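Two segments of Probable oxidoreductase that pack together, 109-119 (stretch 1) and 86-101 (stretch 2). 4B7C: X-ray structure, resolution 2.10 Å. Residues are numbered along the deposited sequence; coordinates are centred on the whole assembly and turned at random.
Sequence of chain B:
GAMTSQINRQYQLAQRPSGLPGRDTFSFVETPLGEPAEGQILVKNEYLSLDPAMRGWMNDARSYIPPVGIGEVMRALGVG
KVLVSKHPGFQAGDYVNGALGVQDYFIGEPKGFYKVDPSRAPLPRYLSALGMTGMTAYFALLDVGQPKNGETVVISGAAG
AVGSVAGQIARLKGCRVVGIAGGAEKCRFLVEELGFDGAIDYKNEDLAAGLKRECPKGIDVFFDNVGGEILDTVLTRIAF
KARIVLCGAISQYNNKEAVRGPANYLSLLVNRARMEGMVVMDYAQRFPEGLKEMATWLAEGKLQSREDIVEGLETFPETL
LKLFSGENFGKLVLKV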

# COMPACT_ATOMS: atom_id res chain seq x y z
N GLU B 109 13.83 20.73 27.11
CA GLU B 109 14.85 20.00 26.39
C GLU B 109 14.66 20.19 24.89
O GLU B 109 13.56 20.01 24.38
CB GLU B 109 14.77 18.51 26.74
CG GLU B 109 15.29 18.19 28.14
CD GLU B 109 14.24 18.34 29.23
OE1 GLU B 109 13.02 18.41 28.96
OE2 GLU B 109 14.64 18.39 30.39
N PRO B 110 15.73 20.56 24.17
CA PRO B 110 15.60 20.84 22.73
C PRO B 110 15.63 19.58 21.88
O PRO B 110 16.36 19.50 20.89
CB PRO B 110 16.82 21.72 22.44
CG PRO B 110 17.84 21.20 23.38
CD PRO B 110 17.10 20.80 24.64
N LYS B 111 14.75 18.65 22.22
CA LYS B 111 14.69 17.37 21.52
C LYS B 111 14.15 17.55 20.10
O LYS B 111 13.04 18.04 19.89
CB LYS B 111 13.81 16.39 22.30
CG LYS B 111 13.86 14.98 21.75
CD LYS B 111 13.11 14.01 22.62
CE LYS B 111 12.73 12.75 21.81
NZ LYS B 111 13.91 11.85 21.63
N GLY B 112 14.96 17.14 19.12
CA GLY B 112 14.59 17.26 17.70
C GLY B 112 14.77 18.68 17.15
O GLY B 112 14.42 18.94 16.00
N PHE B 113 15.32 19.57 17.96
CA PHE B 113 15.56 20.96 17.54
C PHE B 113 16.79 21.03 16.64
O PHE B 113 17.73 20.27 16.82
CB PHE B 113 15.80 21.88 18.73
CG PHE B 113 14.57 22.25 19.51
CD1 PHE B 113 13.57 21.32 19.76
CD2 PHE B 113 14.44 23.52 20.05
CE1 PHE B 113 12.46 21.66 20.51
CE2 PHE B 113 13.32 23.87 20.80
CZ PHE B 113 12.33 22.93 21.03
N TYR B 114 16.77 21.93 15.67
CA TYR B 114 17.97 22.24 14.88
C TYR B 114 18.12 23.74 14.66
O TYR B 114 17.15 24.49 14.63
CB TYR B 114 18.00 21.47 13.56
CG TYR B 114 16.86 21.70 12.62
CD1 TYR B 114 15.68 20.96 12.69
CD2 TYR B 114 16.96 22.66 11.62
CE1 TYR B 114 14.65 21.19 11.79
CE2 TYR B 114 15.93 22.89 10.72
CZ TYR B 114 14.77 22.15 10.81
OH TYR B 114 13.75 22.41 9.92
N LYS B 115 19.37 24.16 14.55
CA LYS B 115 19.68 25.57 14.32
C LYS B 115 19.37 25.97 12.89
O LYS B 115 19.57 25.18 11.99
CB LYS B 115 21.16 25.86 14.60
CG LYS B 115 21.58 25.53 16.03
CD LYS B 115 22.98 26.06 16.34
CE LYS B 115 23.59 25.31 17.53
NZ LYS B 115 24.76 25.92 18.20
N VAL B 116 18.89 27.19 12.69
CA VAL B 116 18.64 27.76 11.35
C VAL B 116 19.35 29.11 11.19
O VAL B 116 19.56 29.82 12.18
CB VAL B 116 17.12 27.92 11.03
CG1 VAL B 116 16.44 26.55 10.94
CG2 VAL B 116 16.43 28.79 12.07
N ASP B 117 19.75 29.44 9.96
CA ASP B 117 20.54 30.65 9.66
C ASP B 117 19.67 31.75 9.05
O ASP B 117 19.34 31.68 7.87
CB ASP B 117 21.69 30.28 8.69
CG ASP B 117 22.70 31.43 8.47
OD1 ASP B 117 22.46 32.57 8.92
OD2 ASP B 117 23.74 31.18 7.84
N PRO B 118 19.31 32.76 9.84
CA PRO B 118 18.45 33.83 9.36
C PRO B 118 19.06 34.75 8.29
O PRO B 118 18.35 35.51 7.67
CB PRO B 118 18.11 34.64 10.61
CG PRO B 118 18.98 34.13 11.69
CD PRO B 118 19.83 33.02 11.20
N SER B 119 20.36 34.65 8.06
CA SER B 119 21.00 35.43 6.99
C SER B 119 20.77 34.82 5.61
O SER B 119 20.95 35.47 4.58
CB SER B 119 22.50 35.56 7.24
OG SER B 119 23.22 34.40 6.87
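Stretch 2, residues 86-101: KHPGFQAGDYVNGALG

Stretch 2 pairs antiparallel with stretch 1 through residues 95-97, then turns at Gly98 to pack against the Phe113 ring; the two segments together bury 817 Å² of surface. At the apolar centre, Phe113 (chi1 m, -76°) directs its CA-to-CB bond toward stretch 2. Gly98 lies over one face of its ring, with Gly98 CA 3.9 Å from the ring centroid and 13° off the normal, a CH-pi contact. Gly98 is almost fully extended (phi/psi -179/-179), and the chain turns a corner there; a CB built on it would fall 2.5 Å from Phe113 CD1, so the ring occupies the space that the glycine leaves free. Around the same ring, Leu100 CD2 approaches Phe113 CE2 at 3.5 Å, Val96 CG2 lies 4.1 Å from Phe113 CD2, and Ala99 N is 3.6 Å from Phe113 CE1. Leu100 (m, t) starts sideways, but its end comes nearer.

The apolar patch continues through Phe90 (chi1 m, chi2 -89°), whose CZ is 4.0 Å from Phe113 CB and whose CE2 is 3.5 Å from Pro110 CG. Pro110 opens the type II turn that ends at Phe113. Its CG also sits over the face of the His87 imidazole, 3.9 Å from the ring centroid. His87 (chi1 t) begins the type I turn ending at Phe90; within that turn Gly89 N donates to His87 ND1 at 3.0 Å.

Beyond Phe113 the backbones pair as short strands, 95-97 against 114-116. Their axes approach to 4.3 Å and their N-to-C directions differ by 127°, antiparallel in sense but far from straight alignment. Tyr114 and Asn97 form the hydrogen-bonded pair, CA atoms 5.4 Å apart: Asn97 N donates to Tyr114 O at 2.8 Å, and Tyr114 N to Asn97 O at 3.0 Å. At the next, non-hydrogen-bonded pair, Lys115 CA and Val96 CA close to 4.3 Å. Val116 N then donates to Tyr95 O at 2.8 Å, while water 1 accepts from Tyr95 N, with 2.9 Å from that N to the water oxygen, and donates to Val116 O, with 2.6 Å from that O to the water oxygen.

Side chains alternate across this ribbon. On the face carrying Tyr114, Asn97, Val116 and Tyr95, Asn97 CB sits 3.9 Å from the Tyr114 ring centroid, over the ring face, and Val116 CG2 is 3.9 Å from Tyr95 CB. Past the strand, Pro118 CG meets Tyr95 CD1 at 3.5 Å.

Lys115 and Val96 point to the other face. There the long Lys115 chain (m, t, t, t) runs alongside Phe90, with Lys115 CG 4.0 Å from Phe90 CE1, and carries its ammonium to the polar edge. Lys115 NZ forms a salt bridge with Asp94 OD2 at 2.9 Å. The same carboxylate oxygen, Asp94 OD2, accepts from Gln91 N at 2.8 Å, tying the type II turn from Gln91 to Asp94 together at the point where the lysine docks.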

# COMPACT_ATOMS: atom_id res chain seq x y z
N LYS B 86 21.22 26.16 28.68
CA LYS B 86 21.96 25.29 29.61
C LYS B 86 22.19 23.92 28.96
O LYS B 86 22.10 22.88 29.59
CB LYS B 86 21.24 25.18 30.94
CG LYS B 86 21.31 26.46 31.76
CD LYS B 86 20.51 26.35 33.04
CE LYS B 86 20.49 27.67 33.79
NZ LYS B 86 19.55 27.60 34.92
N HIS B 87 22.42 23.96 27.65
CA HIS B 87 22.60 22.79 26.81
C HIS B 87 23.77 23.05 25.89
O HIS B 87 23.80 24.07 25.21
CB HIS B 87 21.33 22.53 25.99
CG HIS B 87 21.32 21.21 25.26
ND1 HIS B 87 22.12 20.94 24.23
CD2 HIS B 87 20.55 20.07 25.45
CE1 HIS B 87 21.89 19.70 23.78
NE2 HIS B 87 20.92 19.17 24.53
N PRO B 88 24.76 22.14 25.87
CA PRO B 88 26.01 22.38 25.09
C PRO B 88 25.84 22.48 23.57
O PRO B 88 26.71 23.00 22.89
CB PRO B 88 26.89 21.17 25.44
CG PRO B 88 26.02 20.19 26.13
CD PRO B 88 24.73 20.83 26.52
N GLY B 89 24.70 22.02 23.06
CA GLY B 89 24.41 22.11 21.62
C GLY B 89 23.91 23.45 21.13
O GLY B 89 23.80 23.68 19.92
N PHE B 90 23.59 24.34 22.06
CA PHE B 90 22.95 25.61 21.72
C PHE B 90 23.52 26.77 22.53
O PHE B 90 23.87 26.62 23.69
CB PHE B 90 21.42 25.53 21.95
CG PHE B 90 20.76 24.46 21.14
CD1 PHE B 90 20.30 24.72 19.86
CD2 PHE B 90 20.63 23.19 21.66
CE1 PHE B 90 19.74 23.72 19.09
CE2 PHE B 90 20.06 22.18 20.91
CZ PHE B 90 19.61 22.45 19.63
N GLN B 91 23.54 27.94 21.91
CA GLN B 91 23.98 29.16 22.61
C GLN B 91 22.95 30.27 22.44
O GLN B 91 22.19 30.31 21.45
CB GLN B 91 25.43 29.59 22.22
CG GLN B 91 25.60 30.09 20.81
CD GLN B 91 27.00 30.61 20.48
OE1 GLN B 91 28.00 29.96 20.77
NE2 GLN B 91 27.07 31.77 19.84
N ALA B 92 22.94 31.18 23.40
CA ALA B 92 22.16 32.40 23.33
C ALA B 92 22.43 33.10 21.99
O ALA B 92 23.58 33.25 21.57
CB ALA B 92 22.51 33.30 24.51
N GLY B 93 21.37 33.52 21.32
CA GLY B 93 21.48 34.18 20.01
C GLY B 93 21.24 33.26 18.83
O GLY B 93 20.95 33.74 17.72
N ASP B 94 21.36 31.95 19.05
CA ASP B 94 20.99 30.96 18.03
C ASP B 94 19.51 31.09 17.71
O ASP B 94 18.69 31.31 18.60
CB ASP B 94 21.25 29.52 18.50
CG ASP B 94 22.72 29.15 18.54
OD1 ASP B 94 23.55 29.91 18.00
OD2 ASP B 94 23.04 28.09 19.12
N TYR B 95 19.19 30.92 16.43
CA TYR B 95 17.81 30.70 16.01
C TYR B 95 17.62 29.22 15.78
O TYR B 95 18.45 28.56 15.15
CB TYR B 95 17.45 31.49 14.76
CG TYR B 95 17.28 32.96 15.03
CD1 TYR B 95 18.40 33.80 15.11
CD2 TYR B 95 16.03 33.51 15.26
CE1 TYR B 95 18.26 35.16 15.38
CE2 TYR B 95 15.88 34.86 15.52
CZ TYR B 95 17.00 35.68 15.59
OH TYR B 95 16.86 37.02 15.85
N VAL B 96 16.50 28.71 16.27
CA VAL B 96 16.21 27.28 16.20
C VAL B 96 14.82 26.99 15.63
O VAL B 96 13.90 27.80 15.73
CB VAL B 96 16.32 26.60 17.60
CG1 VAL B 96 17.73 26.65 18.11
CG2 VAL B 96 15.36 27.23 18.62
N ASN B 97 14.72 25.81 15.01
CA ASN B 97 13.45 25.21 14.59
C ASN B 97 13.17 24.04 15.53
O ASN B 97 14.06 23.26 15.83
CB ASN B 97 13.54 24.70 13.15
CG ASN B 97 12.28 23.96 12.69
OD1 ASN B 97 11.91 22.93 13.25
ND2 ASN B 97 11.65 24.48 11.65
N GLY B 98 11.95 23.94 16.00
CA GLY B 98 11.57 22.85 16.91
C GLY B 98 10.12 22.91 17.31
O GLY B 98 9.37 23.78 16.85
N ALA B 99 9.71 21.97 18.16
CA ALA B 99 8.35 21.94 18.68
C ALA B 99 8.27 22.96 19.79
O ALA B 99 8.45 22.64 20.96
CB ALA B 99 7.99 20.53 19.20
N LEU B 100 8.01 24.21 19.42
CA LEU B 100 8.05 25.33 20.37
C LEU B 100 6.74 25.54 21.13
O LEU B 100 6.71 26.21 22.17
CB LEU B 100 8.42 26.63 19.64
CG LEU B 100 9.81 26.64 18.97
CD1 LEU B 100 10.10 27.99 18.31
CD2 LEU B 100 10.90 26.27 19.96
N GLY B 101 5.65 25.02 20.58
CA GLY B 101 4.35 25.12 21.24
C GLY B 101 3.63 26.43 20.94
O GLY B 101 4.25 27.42 20.55
O HOH W 1 21.04 30.53 14.23
O HOH W 2 12.70 20.50 14.38